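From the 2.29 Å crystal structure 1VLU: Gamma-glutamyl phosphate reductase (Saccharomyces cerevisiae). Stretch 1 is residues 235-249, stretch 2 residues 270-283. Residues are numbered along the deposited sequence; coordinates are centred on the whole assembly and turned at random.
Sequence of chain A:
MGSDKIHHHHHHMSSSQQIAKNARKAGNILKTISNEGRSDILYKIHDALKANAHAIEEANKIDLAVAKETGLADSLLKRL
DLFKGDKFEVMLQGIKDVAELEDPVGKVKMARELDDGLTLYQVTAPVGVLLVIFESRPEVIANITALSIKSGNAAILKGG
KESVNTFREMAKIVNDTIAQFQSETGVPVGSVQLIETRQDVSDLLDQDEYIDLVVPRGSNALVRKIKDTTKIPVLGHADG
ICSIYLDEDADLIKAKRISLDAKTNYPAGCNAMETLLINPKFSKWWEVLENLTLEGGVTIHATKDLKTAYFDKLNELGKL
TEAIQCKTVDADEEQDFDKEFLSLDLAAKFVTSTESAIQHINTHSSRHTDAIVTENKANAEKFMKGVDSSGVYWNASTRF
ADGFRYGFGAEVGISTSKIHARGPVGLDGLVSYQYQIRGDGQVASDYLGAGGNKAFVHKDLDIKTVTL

Stretch 1, residues 235-249: LGHADGICSIYLDED
Stretch 2 (270-283) CNAMETLLINPKFS

The two stretches form neighbouring parallel β-strands, joined by a backbone ladder and extended at both ends by side-chain contacts; together the stretches bury 1120 Å². C242 to L246 pair in register with E274 to I278, the strand axes 20° apart and 4.6 Å at closest approach, with C242 opposite E274 and L246 opposite I278, paired CA atoms 4.6-5.0 Å apart. Phi runs from -95° to -124° and psi from 99° to 143°, L246 having the lowest psi. C242, I244 and L246 each use both N and O, the N donating to the residue before the paired one and the O accepting from the residue after it: C242 N to M273 O (2.9 Å), T275 N to C242 O (2.9 Å), I244 N to T275 O (2.9 Å), L277 N to I244 O (2.7 Å), L246 N to L277 O (2.8 Å) and N279 N to L246 O (3.0 Å).

The extended backbone makes side chains alternate. Aliphatic I244 (m,t), L246 (m,t) and L276 share a face in van der Waals contact (I244 CB to L276 CD1 3.9 Å, L246 CD1 to L276 CG 4.2 Å); S243 (m), Y245 (t), T275 (m) and L277 (m,t) occupy the other. Past the strands, N279 (t) donates from ND2 to Y245 OH (3.0 Å), near the ring plane, and a type I turn, N279-F282, brings F282 CD2 3.9 Å from L246 CB.

At the N-terminal end of the pairing, the CA-to-CB bond of selenomethionine M273 (m,t,m) points toward stretch 1, and its CE lies 3.1 Å from D239 O. A water bridges G240 O and M273 N, and poorly ordered N271 donates from ND2 to G236 O (3.3 Å).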

ATOM      1  N   LEU A 235     -11.147   4.954   6.144  1.00 58.04           N
ATOM      2  CA  LEU A 235     -12.539   5.183   5.781  1.00 58.79           C
ATOM      3  C   LEU A 235     -12.890   6.657   5.826  1.00 61.04           C
ATOM      4  O   LEU A 235     -12.744   7.308   6.856  1.00 63.18           O
ATOM      5  CB  LEU A 235     -13.485   4.398   6.694  1.00 58.57           C
ATOM      6  CG  LEU A 235     -14.974   4.562   6.358  1.00 58.41           C
ATOM      7  CD1 LEU A 235     -15.333   3.908   5.011  1.00 60.11           C
ATOM      8  CD2 LEU A 235     -15.819   3.993   7.444  1.00 62.61           C
ATOM      9  N   GLY A 236     -13.353   7.174   4.698  1.00 64.09           N
ATOM     10  CA  GLY A 236     -13.785   8.570   4.593  1.00 65.40           C
ATOM     11  C   GLY A 236     -12.664   9.569   4.373  1.00 66.86           C
ATOM     12  O   GLY A 236     -12.902  10.747   4.470  1.00 70.55           O
ATOM     13  N   HIS A 237     -11.445   9.108   4.077  1.00 68.30           N
ATOM     14  CA  HIS A 237     -10.272   9.994   3.958  1.00 69.44           C
ATOM     15  C   HIS A 237      -9.253   9.439   2.987  1.00 71.72           C
ATOM     16  O   HIS A 237      -8.231   8.891   3.407  1.00 74.05           O
ATOM     17  CB  HIS A 237      -9.588  10.212   5.327  1.00 68.65           C
ATOM     18  CG  HIS A 237     -10.442  10.939   6.319  1.00 69.02           C
ATOM     19  ND1 HIS A 237     -11.155  10.289   7.306  1.00 72.19           N
ATOM     20  CD2 HIS A 237     -10.734  12.256   6.449  1.00 71.49           C
ATOM     21  CE1 HIS A 237     -11.837  11.175   8.012  1.00 73.09           C
ATOM     22  NE2 HIS A 237     -11.597  12.376   7.513  1.00 72.83           N
ATOM     23  N   ALA A 238      -9.518   9.573   1.689  1.00 73.18           N
ATOM     24  CA  ALA A 238      -8.598   9.050   0.682  1.00 74.38           C
ATOM     25  C   ALA A 238      -7.344   9.910   0.547  1.00 75.34           C
ATOM     26  O   ALA A 238      -6.266   9.406   0.222  1.00 77.07           O
ATOM     27  CB  ALA A 238      -9.299   8.897  -0.672  1.00 73.97           C
ATOM     28  N   ASP A 239      -7.485  11.211   0.793  1.00 76.74           N
ATOM     29  CA  ASP A 239      -6.369  12.146   0.619  1.00 77.15           C
ATOM     30  C   ASP A 239      -5.614  12.420   1.903  1.00 74.80           C
ATOM     31  O   ASP A 239      -6.190  12.419   3.002  1.00 72.03           O
ATOM     32  CB  ASP A 239      -6.856  13.465   0.016  1.00 79.46           C
ATOM     33  CG  ASP A 239      -7.235  13.326  -1.454  1.00 90.56           C
ATOM     34  OD1 ASP A 239      -6.352  12.976  -2.279  1.00 97.30           O
ATOM     35  OD2 ASP A 239      -8.422  13.571  -1.780  1.00101.22           O
ATOM     36  N   GLY A 240      -4.313  12.650   1.748  1.00 73.15           N
ATOM     37  CA  GLY A 240      -3.470  13.071   2.862  1.00 72.30           C
ATOM     38  C   GLY A 240      -3.663  14.539   3.221  1.00 68.78           C
ATOM     39  O   GLY A 240      -4.482  15.246   2.615  1.00 68.01           O
ATOM     40  N   ILE A 241      -2.901  14.993   4.213  1.00 65.79           N
ATOM     41  CA  ILE A 241      -2.921  16.389   4.623  1.00 62.71           C
ATOM     42  C   ILE A 241      -2.307  17.288   3.546  1.00 61.04           C
ATOM     43  O   ILE A 241      -1.171  17.051   3.108  1.00 58.24           O
ATOM     44  CB  ILE A 241      -2.180  16.588   5.963  1.00 64.75           C
ATOM     45  CG1 ILE A 241      -2.793  15.696   7.061  1.00 63.76           C
ATOM     46  CG2 ILE A 241      -2.166  18.077   6.357  1.00 60.03           C
ATOM     47  CD1 ILE A 241      -1.856  15.422   8.218  1.00 64.02           C
ATOM     48  N   CYS A 242      -3.073  18.310   3.141  1.00 58.70           N
ATOM     49  CA  CYS A 242      -2.654  19.313   2.165  1.00 57.97           C
ATOM     50  C   CYS A 242      -2.207  20.608   2.826  1.00 54.93           C
ATOM     51  O   CYS A 242      -2.913  21.160   3.652  1.00 56.69           O
ATOM     52  CB  CYS A 242      -3.788  19.611   1.201  1.00 57.98           C
ATOM     53  SG  CYS A 242      -4.307  18.126   0.299  1.00 73.11           S
ATOM     54  N   SER A 243      -1.033  21.095   2.442  1.00 52.09           N
ATOM     55  CA  SER A 243      -0.425  22.252   3.072  1.00 49.84           C
ATOM     56  C   SER A 243      -0.377  23.475   2.154  1.00 49.07           C
ATOM     57  O   SER A 243      -0.188  23.357   0.962  1.00 48.91           O
ATOM     58  CB  SER A 243       0.978  21.917   3.570  1.00 48.15           C
ATOM     59  OG  SER A 243       0.948  20.836   4.488  1.00 50.63           O
ATOM     60  N   ILE A 244      -0.576  24.649   2.737  1.00 49.05           N
ATOM     61  CA  ILE A 244      -0.318  25.898   2.045  1.00 49.53           C
ATOM     62  C   ILE A 244       0.793  26.606   2.812  1.00 46.55           C
ATOM     63  O   ILE A 244       0.652  26.884   4.000  1.00 43.63           O
ATOM     64  CB  ILE A 244      -1.576  26.788   1.940  1.00 48.60           C
ATOM     65  CG1 ILE A 244      -2.752  25.987   1.346  1.00 54.70           C
ATOM     66  CG2 ILE A 244      -1.284  28.031   1.095  1.00 46.47           C
ATOM     67  CD1 ILE A 244      -4.130  26.640   1.550  1.00 54.03           C
ATOM     68  N   TYR A 245       1.912  26.838   2.131  1.00 43.87           N
ATOM     69  CA  TYR A 245       2.983  27.628   2.705  1.00 42.10           C
ATOM     70  C   TYR A 245       2.888  29.089   2.286  1.00 41.56           C
ATOM     71  O   TYR A 245       2.980  29.420   1.107  1.00 42.00           O
ATOM     72  CB  TYR A 245       4.342  27.042   2.345  1.00 38.69           C
ATOM     73  CG  TYR A 245       5.516  27.900   2.781  1.00 37.93           C
ATOM     74  CD1 TYR A 245       5.669  28.299   4.113  1.00 35.75           C
ATOM     75  CD2 TYR A 245       6.485  28.297   1.863  1.00 32.29           C
ATOM     76  CE1 TYR A 245       6.742  29.070   4.510  1.00 30.16           C
ATOM     77  CE2 TYR A 245       7.559  29.055   2.251  1.00 37.63           C
ATOM     78  CZ  TYR A 245       7.684  29.447   3.576  1.00 36.43           C
ATOM     79  OH  TYR A 245       8.775  30.210   3.959  1.00 38.74           O
ATOM     80  N   LEU A 246       2.693  29.950   3.279  1.00 42.98           N
ATOM     81  CA  LEU A 246       2.648  31.393   3.102  1.00 41.65           C
ATOM     82  C   LEU A 246       4.016  31.975   3.433  1.00 40.24           C
ATOM     83  O   LEU A 246       4.359  32.183   4.588  1.00 39.34           O
ATOM     84  CB  LEU A 246       1.578  31.998   4.008  1.00 41.30           C
ATOM     85  CG  LEU A 246       0.168  31.424   3.883  1.00 45.21           C
ATOM     86  CD1 LEU A 246      -0.795  32.208   4.747  1.00 47.81           C
ATOM     87  CD2 LEU A 246      -0.290  31.459   2.437  1.00 42.88           C
ATOM     88  N   ASP A 247       4.778  32.228   2.379  1.00 40.60           N
ATOM     89  CA  ASP A 247       6.173  32.612   2.445  1.00 41.20           C
ATOM     90  C   ASP A 247       6.345  34.029   2.978  1.00 42.44           C
ATOM     91  O   ASP A 247       5.398  34.828   2.994  1.00 41.79           O
ATOM     92  CB  ASP A 247       6.770  32.499   1.036  1.00 40.81           C
ATOM     93  CG  ASP A 247       8.294  32.514   1.021  1.00 47.47           C
ATOM     94  OD1 ASP A 247       8.956  32.067   2.000  1.00 49.32           O
ATOM     95  OD2 ASP A 247       8.837  32.973  -0.004  1.00 55.74           O
ATOM     96  N   GLU A 248       7.562  34.339   3.416  1.00 43.72           N
ATOM     97  CA  GLU A 248       7.920  35.695   3.811  1.00 45.98           C
ATOM     98  C   GLU A 248       7.449  36.743   2.775  1.00 45.17           C
ATOM     99  O   GLU A 248       6.937  37.790   3.148  1.00 44.48           O
ATOM    100  CB  GLU A 248       9.425  35.779   4.055  1.00 43.85           C
ATOM    101  CG  GLU A 248       9.930  37.187   4.266  1.00 50.10           C
ATOM    102  CD  GLU A 248      11.415  37.258   4.556  1.00 51.32           C
ATOM    103  OE1 GLU A 248      12.024  36.207   4.882  1.00 57.98           O
ATOM    104  OE2 GLU A 248      11.970  38.384   4.466  1.00 60.02           O
ATOM    105  N   ASP A 249       7.589  36.429   1.486  1.00 46.18           N
ATOM    106  CA  ASP A 249       7.185  37.324   0.400  1.00 46.83           C
ATOM    107  C   ASP A 249       5.841  36.986  -0.245  1.00 46.04           C
ATOM    108  O   ASP A 249       5.600  37.365  -1.397  1.00 47.26           O
ATOM    109  CB  ASP A 249       8.256  37.365  -0.684  1.00 47.52           C
ATOM    110  CG  ASP A 249       9.617  37.718  -0.139  1.00 55.68           C
ATOM    111  OD1 ASP A 249       9.707  38.611   0.738  1.00 62.89           O
ATOM    112  OD2 ASP A 249      10.601  37.105  -0.596  1.00 63.78           O
ATOM    113  N   CYS A 270     -15.919  21.699   2.706  1.00109.21           N
ATOM    114  CA  CYS A 270     -15.410  20.474   2.093  1.00110.27           C
ATOM    115  C   CYS A 270     -14.721  19.561   3.114  1.00110.08           C
ATOM    116  O   CYS A 270     -14.065  20.044   4.044  1.00110.47           O
ATOM    117  N   ASN A 271     -14.881  18.247   2.928  1.00108.52           N
ATOM    118  CA  ASN A 271     -14.257  17.229   3.787  1.00106.88           C
ATOM    119  C   ASN A 271     -12.785  16.995   3.407  1.00104.52           C
ATOM    120  O   ASN A 271     -12.465  16.088   2.626  1.00104.88           O
ATOM    121  CB  ASN A 271     -15.062  15.916   3.742  1.00107.49           C
ATOM    122  CG  ASN A 271     -14.430  14.802   4.578  1.00108.95           C
ATOM    123  OD1 ASN A 271     -14.597  14.752   5.799  1.00109.77           O
ATOM    124  ND2 ASN A 271     -13.711  13.897   3.916  1.00106.03           N
ATOM    125  N   ALA A 272     -11.898  17.823   3.959  1.00100.58           N
ATOM    126  CA  ALA A 272     -10.473  17.779   3.631  1.00 96.31           C
ATOM    127  C   ALA A 272      -9.632  18.219   4.825  1.00 92.55           C
ATOM    128  O   ALA A 272     -10.109  18.980   5.669  1.00 92.95           O
ATOM    129  CB  ALA A 272     -10.175  18.653   2.405  1.00 96.45           C
HETATM  130  N   MSE A 273      -8.393  17.726   4.893  1.00 87.29           N
HETATM  131  CA  MSE A 273      -7.465  18.066   5.974  1.00 84.05           C
HETATM  132  C   MSE A 273      -6.377  19.007   5.486  1.00 77.01           C
HETATM  133  O   MSE A 273      -5.560  18.642   4.636  1.00 76.95           O
HETATM  134  CB  MSE A 273      -6.811  16.813   6.540  1.00 83.47           C
HETATM  135  CG  MSE A 273      -7.737  15.888   7.299  1.00 85.79           C
HETATM  136 SE   MSE A 273      -6.766  14.245   7.706  1.00 94.61          SE
HETATM  137  CE  MSE A 273      -6.665  13.427   5.897  1.00 85.44           C
ATOM    138  N   GLU A 274      -6.364  20.213   6.034  1.00 69.59           N
ATOM    139  CA  GLU A 274      -5.493  21.270   5.544  1.00 65.36           C
ATOM    140  C   GLU A 274      -4.611  21.817   6.654  1.00 59.93           C
ATOM    141  O   GLU A 274      -5.051  21.969   7.785  1.00 58.09           O
ATOM    142  CB  GLU A 274      -6.318  22.419   4.963  1.00 67.60           C
ATOM    143  CG  GLU A 274      -7.367  22.012   3.935  1.00 78.90           C
ATOM    144  CD  GLU A 274      -6.910  22.174   2.493  1.00 92.81           C
ATOM    145  OE1 GLU A 274      -5.879  22.851   2.248  1.00 96.44           O
ATOM    146  OE2 GLU A 274      -7.601  21.623   1.601  1.00 98.29           O
ATOM    147  N   THR A 275      -3.361  22.101   6.315  1.00 56.07           N
ATOM    148  CA  THR A 275      -2.463  22.829   7.192  1.00 51.93           C
ATOM    149  C   THR A 275      -2.028  24.122   6.512  1.00 50.41           C
ATOM    150  O   THR A 275      -1.757  24.152   5.310  1.00 48.55           O
ATOM    151  CB  THR A 275      -1.243  21.979   7.615  1.00 51.47           C
ATOM    152  OG1 THR A 275      -1.705  20.758   8.204  1.00 52.74           O
ATOM    153  CG2 THR A 275      -0.394  22.713   8.652  1.00 51.17           C
ATOM    154  N   LEU A 276      -2.021  25.193   7.298  1.00 49.43           N
ATOM    155  CA  LEU A 276      -1.472  26.468   6.897  1.00 47.82           C
ATOM    156  C   LEU A 276      -0.098  26.594   7.512  1.00 45.38           C
ATOM    157  O   LEU A 276       0.037  26.620   8.727  1.00 46.02           O
ATOM    158  CB  LEU A 276      -2.355  27.593   7.430  1.00 48.62           C
ATOM    159  CG  LEU A 276      -2.536  28.837   6.572  1.00 48.60           C
ATOM    160  CD1 LEU A 276      -3.036  28.466   5.198  1.00 50.02           C
ATOM    161  CD2 LEU A 276      -3.546  29.702   7.250  1.00 52.46           C
ATOM    162  N   LEU A 277       0.928  26.676   6.675  1.00 44.33           N
ATOM    163  CA  LEU A 277       2.287  26.852   7.163  1.00 42.45           C
ATOM    164  C   LEU A 277       2.641  28.322   6.956  1.00 43.78           C
ATOM    165  O   LEU A 277       2.646  28.810   5.826  1.00 44.30           O
ATOM    166  CB  LEU A 277       3.255  25.899   6.441  1.00 43.37           C
ATOM    167  CG  LEU A 277       3.086  24.378   6.602  1.00 37.91           C
ATOM    168  CD1 LEU A 277       3.849  23.650   5.532  1.00 40.94           C
ATOM    169  CD2 LEU A 277       3.571  23.932   7.959  1.00 45.72           C
ATOM    170  N   ILE A 278       2.892  29.027   8.058  1.00 43.05           N
ATOM    171  CA  ILE A 278       3.045  30.477   8.042  1.00 44.02           C
ATOM    172  C   ILE A 278       4.479  30.895   8.351  1.00 44.09           C
ATOM    173  O   ILE A 278       5.030  30.524   9.383  1.00 46.31           O
ATOM    174  CB  ILE A 278       2.074  31.165   9.064  1.00 45.46           C
ATOM    175  CG1 ILE A 278       0.610  30.913   8.669  1.00 45.66           C
ATOM    176  CG2 ILE A 278       2.359  32.656   9.158  1.00 42.09           C
ATOM    177  CD1 ILE A 278      -0.389  31.519   9.594  1.00 44.08           C
ATOM    178  N   ASN A 279       5.087  31.661   7.459  1.00 43.04           N
ATOM    179  CA  ASN A 279       6.346  32.302   7.786  1.00 43.54           C
ATOM    180  C   ASN A 279       6.094  33.518   8.684  1.00 44.26           C
ATOM    181  O   ASN A 279       5.322  34.412   8.311  1.00 41.87           O
ATOM    182  CB  ASN A 279       7.090  32.712   6.521  1.00 44.31           C
ATOM    183  CG  ASN A 279       8.556  32.978   6.767  1.00 41.42           C
ATOM    184  OD1 ASN A 279       8.926  33.832   7.566  1.00 41.63           O
ATOM    185  ND2 ASN A 279       9.406  32.242   6.064  1.00 44.98           N
ATOM    186  N   PRO A 280       6.743  33.550   9.877  1.00 45.17           N
ATOM    187  CA  PRO A 280       6.595  34.651  10.837  1.00 44.86           C
ATOM    188  C   PRO A 280       6.935  36.020  10.238  1.00 45.11           C
ATOM    189  O   PRO A 280       6.340  37.025  10.635  1.00 46.40           O
ATOM    190  CB  PRO A 280       7.602  34.299  11.941  1.00 45.06           C
ATOM    191  CG  PRO A 280       7.784  32.839  11.849  1.00 45.61           C
ATOM    192  CD  PRO A 280       7.673  32.517  10.379  1.00 45.36           C
ATOM    193  N   LYS A 281       7.869  36.047   9.289  1.00 44.04           N
ATOM    194  CA  LYS A 281       8.273  37.278   8.618  1.00 44.06           C
ATOM    195  C   LYS A 281       7.310  37.719   7.512  1.00 44.10           C
ATOM    196  O   LYS A 281       7.527  38.748   6.870  1.00 45.27           O
ATOM    197  CB  LYS A 281       9.693  37.123   8.065  1.00 45.26           C
ATOM    198  CG  LYS A 281      10.740  36.897   9.144  1.00 50.10           C
ATOM    199  CD  LYS A 281      12.124  36.723   8.564  1.00 59.93           C
ATOM    200  CE  LYS A 281      13.115  36.321   9.649  1.00 68.67           C
ATOM    201  NZ  LYS A 281      14.349  35.701   9.074  1.00 74.89           N
ATOM    202  N   PHE A 282       6.264  36.934   7.264  1.00 44.12           N
ATOM    203  CA  PHE A 282       5.201  37.348   6.350  1.00 44.36           C
ATOM    204  C   PHE A 282       4.366  38.409   7.083  1.00 46.07           C
ATOM    205  O   PHE A 282       3.779  38.132   8.134  1.00 45.84           O
ATOM    206  CB  PHE A 282       4.388  36.118   5.887  1.00 42.65           C
ATOM    207  CG  PHE A 282       3.057  36.434   5.232  1.00 38.57           C
ATOM    208  CD1 PHE A 282       2.884  37.558   4.408  1.00 39.93           C
ATOM    209  CD2 PHE A 282       1.980  35.573   5.417  1.00 32.25           C
ATOM    210  CE1 PHE A 282       1.635  37.837   3.816  1.00 33.27           C
ATOM    211  CE2 PHE A 282       0.728  35.837   4.833  1.00 37.02           C
ATOM    212  CZ  PHE A 282       0.560  36.971   4.025  1.00 40.08           C
ATOM    213  N   SER A 283       4.356  39.630   6.547  1.00 47.58           N
ATOM    214  CA  SER A 283       3.698  40.761   7.215  1.00 49.16           C
ATOM    215  C   SER A 283       2.189  40.616   7.190  1.00 47.78           C
ATOM    216  O   SER A 283       1.608  40.293   6.154  1.00 46.01           O
ATOM    217  CB  SER A 283       4.085  42.105   6.572  1.00 51.24           C
ATOM    218  OG  SER A 283       5.481  42.357   6.653  1.00 55.03           O
TER
HETATM  219  O   HOH W   1      -6.904  15.987   2.596  1.00 57.97           O